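Local coordinates for LPXTG cell wall surface protein (Streptococcus gordonii, PDB 4IGB) that probably mediates adhesion of the bacterium to collagen and oral keratinocytes, the piece here being its N-terminal region of beta-sandwich domains, at residues L109-V114 with E137-I141. Numbering follows the deposited sequence.
Sequences LNFNKV and EFFSI
Set two strands face to face rather than side by side: the axes of 109-114 and 137-141 pass 10.2 Å apart and their N-to-C directions are 146° apart, roughly antiparallel, with Phe111 CA 9.8 Å from Phe139 CA and Val114 CA 8.0 Å from Phe138 CA. Each strand carries a classic beta bulge. Asn112 (phi/psi -73/-36) and Lys113 lie opposite Asp175 on the neighbouring strand, so Phe111 and Val114, three residues apart, both point inward; Phe138 (-139/-22) and Phe139 are the bulged pair opposite Phe72, so that two consecutive side chains leave the backbone toward 109-114. This is the packing of a beta-sandwich, here between two antiparallel sheets of the N-terminal domain, strand 103-118 in one and strand 135-142 in the other. Phe111, chi1 m, inserts its ring between the two phenylalanines. Phe138, chi1 p, presents its edge to the Phe111 face (centroids 5.3 Å, planes at 86°), while Phe111 turns its own edge to the face of Phe139, chi1 t (5.0 Å, 67°), bringing Phe111 CZ within 3.3 Å of Phe139 CD1. Flanking this aromatic cluster, Leu109 (tp) places CD2 3.9 Å from Phe139 CE1, and Val114 (t) sets CG2 4.0 Å from Phe138 CD1. On the outward side, Asn110 ND2 donates to Asn112 OD1 at 2.9 Å.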
ATOM      1  N   LEU B 109       1.593  11.947  -2.651  1.00 16.67           N
ATOM      2  CA  LEU B 109       0.416  12.158  -1.831  1.00 15.00           C
ATOM      3  C   LEU B 109      -0.256  13.443  -2.299  1.00 19.44           C
ATOM      4  O   LEU B 109       0.249  14.542  -2.080  1.00 16.14           O
ATOM      5  CB  LEU B 109       0.796  12.255  -0.348  1.00 21.52           C
ATOM      6  CG  LEU B 109      -0.363  12.145   0.637  1.00 19.50           C
ATOM      7  CD1 LEU B 109      -0.972  10.773   0.521  1.00 18.04           C
ATOM      8  CD2 LEU B 109       0.102  12.415   2.074  1.00 19.72           C
ATOM      9  N   ASN B 110      -1.388  13.292  -2.970  1.00 13.62           N
ATOM     10  CA  ASN B 110      -2.108  14.441  -3.485  1.00 18.47           C
ATOM     11  C   ASN B 110      -3.417  14.688  -2.741  1.00 19.85           C
ATOM     12  O   ASN B 110      -4.272  13.795  -2.628  1.00 16.69           O
ATOM     13  CB  ASN B 110      -2.346  14.300  -4.994  1.00 20.09           C
ATOM     14  CG  ASN B 110      -2.760  15.615  -5.629  1.00 33.87           C
ATOM     15  OD1 ASN B 110      -1.959  16.545  -5.723  1.00 44.39           O
ATOM     16  ND2 ASN B 110      -4.018  15.718  -6.027  1.00 35.13           N
ATOM     17  N   PHE B 111      -3.550  15.891  -2.199  1.00 19.21           N
ATOM     18  CA  PHE B 111      -4.821  16.333  -1.656  1.00 17.24           C
ATOM     19  C   PHE B 111      -5.645  16.861  -2.808  1.00 18.95           C
ATOM     20  O   PHE B 111      -5.395  17.946  -3.320  1.00 16.40           O
ATOM     21  CB  PHE B 111      -4.634  17.390  -0.559  1.00 17.72           C
ATOM     22  CG  PHE B 111      -4.133  16.820   0.728  1.00 20.36           C
ATOM     23  CD1 PHE B 111      -2.793  16.479   0.875  1.00 21.55           C
ATOM     24  CD2 PHE B 111      -5.008  16.574   1.780  1.00 22.21           C
ATOM     25  CE1 PHE B 111      -2.326  15.924   2.056  1.00 18.35           C
ATOM     26  CE2 PHE B 111      -4.544  16.007   2.973  1.00 21.45           C
ATOM     27  CZ  PHE B 111      -3.199  15.693   3.104  1.00 17.85           C
ATOM     28  N   ASN B 112      -6.623  16.070  -3.232  1.00 17.22           N
ATOM     29  CA  ASN B 112      -7.468  16.450  -4.356  1.00 19.33           C
ATOM     30  C   ASN B 112      -8.408  17.546  -3.928  1.00 18.50           C
ATOM     31  O   ASN B 112      -8.724  18.444  -4.701  1.00 20.07           O
ATOM     32  CB  ASN B 112      -8.261  15.241  -4.826  1.00 16.04           C
ATOM     33  CG  ASN B 112      -7.358  14.065  -5.151  1.00 27.51           C
ATOM     34  OD1 ASN B 112      -6.427  14.187  -5.959  1.00 17.96           O
ATOM     35  ND2 ASN B 112      -7.599  12.930  -4.494  1.00 14.07           N
ATOM     36  N   LYS B 113      -8.849  17.463  -2.678  1.00 12.61           N
ATOM     37  CA  LYS B 113      -9.772  18.441  -2.143  1.00 19.35           C
ATOM     38  C   LYS B 113      -9.810  18.323  -0.629  1.00 18.19           C
ATOM     39  O   LYS B 113      -9.786  17.220  -0.067  1.00 19.75           O
ATOM     40  CB  LYS B 113     -11.187  18.240  -2.714  1.00 19.17           C
ATOM     41  CG  LYS B 113     -12.205  19.238  -2.185  1.00 22.99           C
ATOM     42  CD  LYS B 113     -13.615  18.973  -2.715  1.00 25.68           C
ATOM     43  CE  LYS B 113     -13.722  19.361  -4.188  1.00 33.97           C
ATOM     44  NZ  LYS B 113     -15.019  18.905  -4.794  1.00 35.80           N
ATOM     45  N   VAL B 114      -9.846  19.468   0.029  1.00 14.60           N
ATOM     46  CA  VAL B 114     -10.164  19.512   1.450  1.00 20.90           C
ATOM     47  C   VAL B 114     -11.326  20.473   1.600  1.00 17.63           C
ATOM     48  O   VAL B 114     -11.271  21.605   1.116  1.00 20.50           O
ATOM     49  CB  VAL B 114      -8.964  19.982   2.306  1.00 21.66           C
ATOM     50  CG1 VAL B 114      -9.363  20.109   3.808  1.00 16.92           C
ATOM     51  CG2 VAL B 114      -7.768  19.035   2.114  1.00 15.02           C
ATOM     52  N   GLU B 137      -6.281  23.570  10.700  1.00 26.17           N
ATOM     53  CA  GLU B 137      -5.368  22.445  10.545  1.00 27.03           C
ATOM     54  C   GLU B 137      -5.925  21.419   9.552  1.00 21.53           C
ATOM     55  O   GLU B 137      -7.125  21.146   9.546  1.00 18.33           O
ATOM     56  CB  GLU B 137      -5.172  21.787  11.913  1.00 20.48           C
ATOM     57  CG  GLU B 137      -4.187  20.626  11.932  1.00 19.81           C
ATOM     58  CD  GLU B 137      -2.733  21.083  11.876  1.00 25.56           C
ATOM     59  OE1 GLU B 137      -2.415  22.191  12.367  1.00 20.72           O
ATOM     60  OE2 GLU B 137      -1.901  20.325  11.328  1.00 26.57           O
ATOM     61  N   PHE B 138      -5.070  20.840   8.715  1.00 22.23           N
ATOM     62  CA  PHE B 138      -5.517  19.681   7.939  1.00 19.77           C
ATOM     63  C   PHE B 138      -4.510  18.544   7.801  1.00 17.95           C
ATOM     64  O   PHE B 138      -4.902  17.406   7.570  1.00 16.05           O
ATOM     65  CB  PHE B 138      -6.079  20.088   6.565  1.00 17.28           C
ATOM     66  CG  PHE B 138      -5.036  20.444   5.547  1.00 19.11           C
ATOM     67  CD1 PHE B 138      -4.638  19.518   4.596  1.00 22.13           C
ATOM     68  CD2 PHE B 138      -4.468  21.719   5.518  1.00 15.64           C
ATOM     69  CE1 PHE B 138      -3.686  19.848   3.644  1.00 20.81           C
ATOM     70  CE2 PHE B 138      -3.512  22.048   4.573  1.00 14.77           C
ATOM     71  CZ  PHE B 138      -3.126  21.123   3.630  1.00 15.97           C
ATOM     72  N   PHE B 139      -3.222  18.835   7.965  1.00 18.64           N
ATOM     73  CA  PHE B 139      -2.195  17.858   7.632  1.00 13.09           C
ATOM     74  C   PHE B 139      -0.850  18.162   8.272  1.00 23.40           C
ATOM     75  O   PHE B 139      -0.416  19.317   8.320  1.00 16.32           O
ATOM     76  CB  PHE B 139      -2.034  17.800   6.099  1.00 14.68           C
ATOM     77  CG  PHE B 139      -0.939  16.882   5.625  1.00 16.22           C
ATOM     78  CD1 PHE B 139      -1.097  15.504   5.673  1.00 17.62           C
ATOM     79  CD2 PHE B 139       0.241  17.400   5.107  1.00 19.96           C
ATOM     80  CE1 PHE B 139      -0.101  14.651   5.214  1.00 15.86           C
ATOM     81  CE2 PHE B 139       1.249  16.547   4.645  1.00 20.81           C
ATOM     82  CZ  PHE B 139       1.078  15.180   4.706  1.00 12.26           C
ATOM     83  N   SER B 140      -0.172  17.118   8.746  1.00 14.88           N
ATOM     84  CA  SER B 140       1.184  17.294   9.254  1.00 15.83           C
ATOM     85  C   SER B 140       1.987  16.047   8.989  1.00 16.93           C
ATOM     86  O   SER B 140       1.431  14.956   8.793  1.00 17.89           O
ATOM     87  CB  SER B 140       1.202  17.626  10.761  1.00 14.92           C
ATOM     88  OG  SER B 140       0.762  16.517  11.536  1.00 25.08           O
ATOM     89  N   ILE B 141       3.302  16.226   8.978  1.00 17.94           N
ATOM     90  CA  ILE B 141       4.243  15.126   8.869  1.00 18.63           C
ATOM     91  C   ILE B 141       5.154  15.150  10.094  1.00 21.85           C
ATOM     92  O   ILE B 141       5.793  16.158  10.378  1.00 21.07           O
ATOM     93  CB  ILE B 141       5.102  15.275   7.610  1.00 16.80           C
ATOM     94  CG1 ILE B 141       4.202  15.359   6.377  1.00 17.75           C
ATOM     95  CG2 ILE B 141       6.100  14.125   7.498  1.00 17.12           C
ATOM     96  CD1 ILE B 141       4.962  15.614   5.085  1.00 18.18           C
TER